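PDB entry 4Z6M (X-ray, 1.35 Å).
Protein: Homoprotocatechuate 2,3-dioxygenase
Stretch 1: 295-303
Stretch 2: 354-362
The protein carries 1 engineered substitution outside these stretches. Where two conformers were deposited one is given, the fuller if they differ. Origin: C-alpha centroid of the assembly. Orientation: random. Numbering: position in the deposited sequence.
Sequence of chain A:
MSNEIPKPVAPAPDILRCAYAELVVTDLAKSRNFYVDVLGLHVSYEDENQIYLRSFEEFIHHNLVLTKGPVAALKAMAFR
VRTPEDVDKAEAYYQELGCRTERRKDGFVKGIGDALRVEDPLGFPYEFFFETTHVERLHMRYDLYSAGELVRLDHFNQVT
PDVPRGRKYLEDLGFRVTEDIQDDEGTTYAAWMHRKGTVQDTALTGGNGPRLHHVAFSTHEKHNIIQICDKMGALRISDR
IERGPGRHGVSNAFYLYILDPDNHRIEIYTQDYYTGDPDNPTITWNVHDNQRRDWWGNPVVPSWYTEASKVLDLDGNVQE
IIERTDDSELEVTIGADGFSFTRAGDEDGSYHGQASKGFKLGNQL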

ATOM      1  N   TRP A 295      16.764   9.694   4.212  1.00  6.27           N
ATOM      2  CA  TRP A 295      16.503  10.633   3.123  1.00  6.12           C
ATOM      3  C   TRP A 295      15.637  11.809   3.569  1.00  5.91           C
ATOM      4  O   TRP A 295      15.671  12.888   2.969  1.00  6.74           O
ATOM      5  N   TRP A 296      14.841  11.590   4.613  1.00  6.00           N
ATOM      6  CA  TRP A 296      13.950  12.603   5.176  1.00  6.35           C
ATOM      7  C   TRP A 296      14.636  13.467   6.215  1.00  6.96           C
ATOM      8  O   TRP A 296      14.010  14.370   6.796  1.00  7.25           O
ATOM      9  N   GLY A 297      15.921  13.195   6.445  1.00  6.20           N
ATOM     10  CA  GLY A 297      16.710  13.977   7.359  1.00  6.83           C
ATOM     11  C   GLY A 297      16.524  13.637   8.825  1.00  7.04           C
ATOM     12  O   GLY A 297      17.056  14.330   9.674  1.00  7.96           O
ATOM     13  N   ASN A 298      15.783  12.573   9.139  1.00  7.30           N
ATOM     14  CA  ASN A 298      15.619  12.199  10.533  1.00  7.43           C
ATOM     15  C   ASN A 298      16.977  11.786  11.096  1.00  7.18           C
ATOM     16  O   ASN A 298      17.832  11.252  10.374  1.00  7.86           O
ATOM     17  N   PRO A 299      17.201  12.072  12.374  1.00  7.60           N
ATOM     18  CA  PRO A 299      18.525  11.833  12.950  1.00  8.29           C
ATOM     19  C   PRO A 299      18.839  10.349  13.113  1.00  8.37           C
ATOM     20  O   PRO A 299      17.948   9.555  13.394  1.00  8.81           O
ATOM     21  N   VAL A 300      20.097   9.974  12.938  1.00  8.23           N
ATOM     22  CA  VAL A 300      20.542   8.605  13.189  1.00  8.75           C
ATOM     23  C   VAL A 300      20.783   8.459  14.672  1.00  9.95           C
ATOM     24  O   VAL A 300      21.567   9.192  15.262  1.00 10.79           O
ATOM     25  N   VAL A 301      20.077   7.503  15.272  1.00 10.04           N
ATOM     26  CA  VAL A 301      20.177   7.275  16.691  1.00 11.24           C
ATOM     27  C   VAL A 301      21.613   6.853  17.059  1.00  9.85           C
ATOM     28  O   VAL A 301      22.257   6.100  16.337  1.00  9.98           O
ATOM     29  N   PRO A 302      22.143   7.361  18.165  1.00 10.31           N
ATOM     30  CA  PRO A 302      23.575   7.144  18.461  1.00 11.51           C
ATOM     31  C   PRO A 302      23.951   5.668  18.631  1.00 10.52           C
ATOM     32  O   PRO A 302      25.045   5.257  18.236  1.00 11.13           O
ATOM     33  N   SER A 303      23.037   4.868  19.191  1.00  9.63           N
ATOM     34  CA  SER A 303      23.303   3.436  19.324  1.00  9.62           C
ATOM     35  C   SER A 303      23.574   2.747  17.996  1.00  9.22           C
ATOM     36  O   SER A 303      24.246   1.713  17.967  1.00  9.83           O
ATOM     37  N   GLN A 354      25.023  19.068  16.890  0.50 14.15           N
ATOM     38  CA  GLN A 354      23.774  18.448  17.286  0.50 14.14           C
ATOM     39  C   GLN A 354      23.259  17.605  16.142  0.50 13.35           C
ATOM     40  O   GLN A 354      23.802  17.654  15.038  0.50 14.11           O
ATOM     41  N   ALA A 355      22.240  16.800  16.429  1.00 12.10           N
ATOM     42  CA  ALA A 355      21.523  16.070  15.422  1.00 11.27           C
ATOM     43  C   ALA A 355      20.474  16.939  14.763  1.00 11.36           C
ATOM     44  O   ALA A 355      20.211  18.059  15.197  1.00 12.98           O
ATOM     45  N   SER A 356      19.860  16.413  13.718  1.00 10.62           N
ATOM     46  CA  SER A 356      18.755  17.079  13.069  1.00 10.70           C
ATOM     47  C   SER A 356      17.493  17.048  13.940  1.00 10.90           C
ATOM     48  O   SER A 356      17.421  16.327  14.952  1.00 12.23           O
ATOM     49  N   LYS A 357      16.511  17.852  13.536  1.00 11.32           N
ATOM     50  CA  LYS A 357      15.156  17.864  14.092  1.00 12.68           C
ATOM     51  C   LYS A 357      15.089  18.285  15.560  1.00 13.46           C
ATOM     52  O   LYS A 357      14.110  18.001  16.263  1.00 17.59           O
ATOM     53  N   GLY A 358      16.113  18.977  16.035  1.00 12.41           N
ATOM     54  CA  GLY A 358      16.047  19.594  17.356  1.00 12.78           C
ATOM     55  C   GLY A 358      16.683  18.817  18.494  1.00 12.55           C
ATOM     56  O   GLY A 358      16.535  19.217  19.644  1.00 15.58           O
ATOM     57  N   PHE A 359      17.395  17.733  18.192  1.00 12.65           N
ATOM     58  CA  PHE A 359      17.942  16.827  19.202  1.00 13.34           C
ATOM     59  C   PHE A 359      19.468  16.938  19.321  1.00 14.95           C
ATOM     60  O   PHE A 359      20.155  17.212  18.349  1.00 15.58           O
ATOM     61  N   LYS A 360      19.972  16.716  20.531  1.00 16.70           N
ATOM     62  CA  LYS A 360      21.386  16.450  20.817  1.00 18.53           C
ATOM     63  C   LYS A 360      21.520  15.017  21.288  1.00 19.16           C
ATOM     64  O   LYS A 360      20.512  14.332  21.505  1.00 17.54           O
ATOM     65  N   LEU A 361      22.751  14.560  21.487  1.00 22.50           N
ATOM     66  CA  LEU A 361      22.954  13.195  21.979  1.00 22.63           C
ATOM     67  C   LEU A 361      22.707  13.085  23.472  1.00 23.05           C
ATOM     68  O   LEU A 361      23.162  13.923  24.230  1.00 24.36           O
ATOM     69  N   GLY A 362      21.980  12.044  23.879  1.00 23.31           N
ATOM     70  CA  GLY A 362      21.663  11.804  25.288  1.00 25.75           C
ATOM     71  C   GLY A 362      22.828  11.214  26.070  1.00 34.19           C
ATOM     72  O   GLY A 362      23.902  10.990  25.507  1.00 37.65           O
TER

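This is a small, mixed contact in which two side chains of the second stretch hydrogen-bond to backbone carbonyls of the first, while two prolines of the first stretch supply the apolar packing. It buries 358 Å² in all, both sides summed.

The polar part lies at Trp296 and Gly297. Ser356 points toward the first stretch with chi1 in p. Ser356 OG donates to Gly297 O at 2.7 Å. Lys357 also points toward it, with chi1 and chi2 in m and chi3 and chi4 in t. This chain brings Lys357 NZ to Trp296 O, to which it donates a hydrogen bond of 3.0 Å. Lys357 NZ has further hydrogen bonding elsewhere in the structure. Along the way, Lys357 CE lies 3.3 Å from Asn298 OD1 and 3.4 Å from Gly297 O. Gly297 has a positive phi, which favours glycine. An ideal CB on Gly297 would lie 3.3 Å from Lys357 NZ, so the bare backbone leaves room for the lysine end.

Pro299 is the centre of the apolar part, and its CA-to-CB bond points toward the second stretch. Pro299 CB meets Ala355 CB at 3.8 Å. Pro299 CG approaches Phe359 CD2 at 4.2 Å, obliquely to the aromatic ring, with Phe359 chi1 in m. Pro299 CD packs on Lys357 CG at 3.7 Å, so the lysine serves both parts of the contact. Pro299 N is 3.2 Å from Ser356 OG, but proline nitrogen has no hydrogen to share and this is not a hydrogen bond.

A second apolar pair lies farther along. Pro302 points toward the second stretch, and Pro302 CG sits 4.1 Å from Leu361 CD2. Leu361 leaves its backbone sideways, but with chi1 in m and chi2 in t its end comes nearer. Val301 points away and takes no part.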

ATOM      1  CB  TRP A 295      15.786   9.845   2.027  1.00  5.93           C
ATOM      2  CG  TRP A 295      15.392  10.549   0.776  1.00  5.89           C
ATOM      3  CD1 TRP A 295      14.139  10.641   0.264  1.00  5.97           C
ATOM      4  CD2 TRP A 295      16.278  11.112  -0.212  1.00  5.79           C
ATOM      5  NE1 TRP A 295      14.158  11.263  -0.963  1.00  6.40           N
ATOM      6  CE2 TRP A 295      15.464  11.585  -1.269  1.00  5.61           C
ATOM      7  CE3 TRP A 295      17.662  11.321  -0.282  1.00  5.79           C
ATOM      8  CZ2 TRP A 295      16.003  12.183  -2.403  1.00  6.46           C
ATOM      9  CZ3 TRP A 295      18.190  11.961  -1.422  1.00  6.69           C
ATOM     10  CH2 TRP A 295      17.351  12.382  -2.449  1.00  6.48           C
ATOM     11  CB  TRP A 296      12.717  11.935   5.760  1.00  6.69           C
ATOM     12  CG  TRP A 296      12.063  10.947   4.846  1.00  6.71           C
ATOM     13  CD1 TRP A 296      12.047  10.943   3.467  1.00  5.97           C
ATOM     14  CD2 TRP A 296      11.327   9.786   5.253  1.00  6.63           C
ATOM     15  NE1 TRP A 296      11.323   9.869   3.010  1.00  6.57           N
ATOM     16  CE2 TRP A 296      10.858   9.155   4.083  1.00  6.48           C
ATOM     17  CE3 TRP A 296      10.965   9.259   6.492  1.00  7.12           C
ATOM     18  CZ2 TRP A 296      10.098   7.999   4.124  1.00  7.74           C
ATOM     19  CZ3 TRP A 296      10.229   8.113   6.532  1.00  8.89           C
ATOM     20  CH2 TRP A 296       9.819   7.480   5.364  1.00  8.77           C
ATOM     21  CB  ASN A 298      14.563  11.090  10.700  1.00  7.72           C
ATOM     22  CG  ASN A 298      13.163  11.645  10.700  1.00  9.13           C
ATOM     23  OD1 ASN A 298      12.938  12.732  11.224  1.00 10.34           O
ATOM     24  ND2 ASN A 298      12.226  10.919  10.148  1.00  9.07           N
ATOM     25  CB  PRO A 299      18.440  12.531  14.315  1.00  9.29           C
ATOM     26  CG  PRO A 299      16.992  12.443  14.674  1.00  9.55           C
ATOM     27  CD  PRO A 299      16.276  12.690  13.358  1.00  8.63           C
ATOM     28  CB  VAL A 300      21.800   8.276  12.370  1.00  8.11           C
ATOM     29  CG1 VAL A 300      22.271   6.854  12.631  1.00  8.72           C
ATOM     30  CG2 VAL A 300      21.514   8.461  10.891  1.00  9.14           C
ATOM     31  CB  VAL A 301      19.138   6.215  17.152  1.00 12.39           C
ATOM     32  CG1 VAL A 301      17.731   6.578  16.691  1.00 12.47           C
ATOM     33  CG2 VAL A 301      19.526   4.842  16.689  1.00 14.54           C
ATOM     34  CB  PRO A 302      23.810   7.956  19.740  1.00 12.97           C
ATOM     35  CG  PRO A 302      22.471   8.399  20.206  1.00 15.50           C
ATOM     36  CD  PRO A 302      21.515   8.331  19.071  1.00 11.28           C
ATOM     37  CB  SER A 303      22.168   2.719  20.051  1.00 10.06           C
ATOM     38  OG  SER A 303      20.951   2.792  19.330  1.00 11.78           O
ATOM     39  CB  GLN A 354      22.753  19.503  17.703  0.50 16.55           C
ATOM     40  CG  GLN A 354      22.463  20.589  16.689  0.50 18.37           C
ATOM     41  CD  GLN A 354      21.649  21.728  17.297  0.50 22.98           C
ATOM     42  OE1 GLN A 354      20.951  21.553  18.297  0.50 28.14           O
ATOM     43  NE2 GLN A 354      21.736  22.895  16.694  0.50 28.00           N
ATOM     44  CB  ALA A 355      20.913  14.827  16.035  1.00 13.44           C
ATOM     45  CB  SER A 356      18.509  16.394  11.747  1.00 10.77           C
ATOM     46  OG  SER A 356      18.226  15.024  11.972  1.00 11.54           O
ATOM     47  CB  LYS A 357      14.431  16.521  13.900  1.00 12.58           C
ATOM     48  CG  LYS A 357      14.574  15.843  12.555  1.00 12.90           C
ATOM     49  CD  LYS A 357      13.933  16.567  11.414  1.00 11.16           C
ATOM     50  CE  LYS A 357      13.956  15.718  10.144  1.00 10.19           C
ATOM     51  NZ  LYS A 357      13.792  16.520   8.919  1.00  8.79           N
ATOM     52  CB  PHE A 359      17.566  15.379  18.894  1.00 14.00           C
ATOM     53  CG  PHE A 359      16.092  15.123  18.923  1.00 13.23           C
ATOM     54  CD1 PHE A 359      15.370  15.274  20.107  1.00 14.10           C
ATOM     55  CD2 PHE A 359      15.405  14.777  17.759  1.00 15.02           C
ATOM     56  CE1 PHE A 359      14.001  15.053  20.128  1.00 14.33           C
ATOM     57  CE2 PHE A 359      14.041  14.543  17.785  1.00 15.84           C
ATOM     58  CZ  PHE A 359      13.337  14.689  18.967  1.00 14.80           C
ATOM     59  CB  LYS A 360      21.894  17.372  21.947  1.00 23.40           C
ATOM     60  CG  LYS A 360      22.425  18.711  21.499  1.00 27.86           C
ATOM     61  CD  LYS A 360      23.115  19.481  22.628  1.00 33.58           C
ATOM     62  CE  LYS A 360      22.592  19.161  24.031  1.00 37.48           C
ATOM     63  NZ  LYS A 360      23.111  20.118  25.056  1.00 43.23           N
ATOM     64  CB  LEU A 361      24.353  12.710  21.621  1.00 25.45           C
ATOM     65  CG  LEU A 361      24.589  12.650  20.098  1.00 24.67           C
ATOM     66  CD1 LEU A 361      25.712  11.681  19.764  1.00 26.24           C
ATOM     67  CD2 LEU A 361      23.333  12.294  19.299  1.00 27.82           C
TER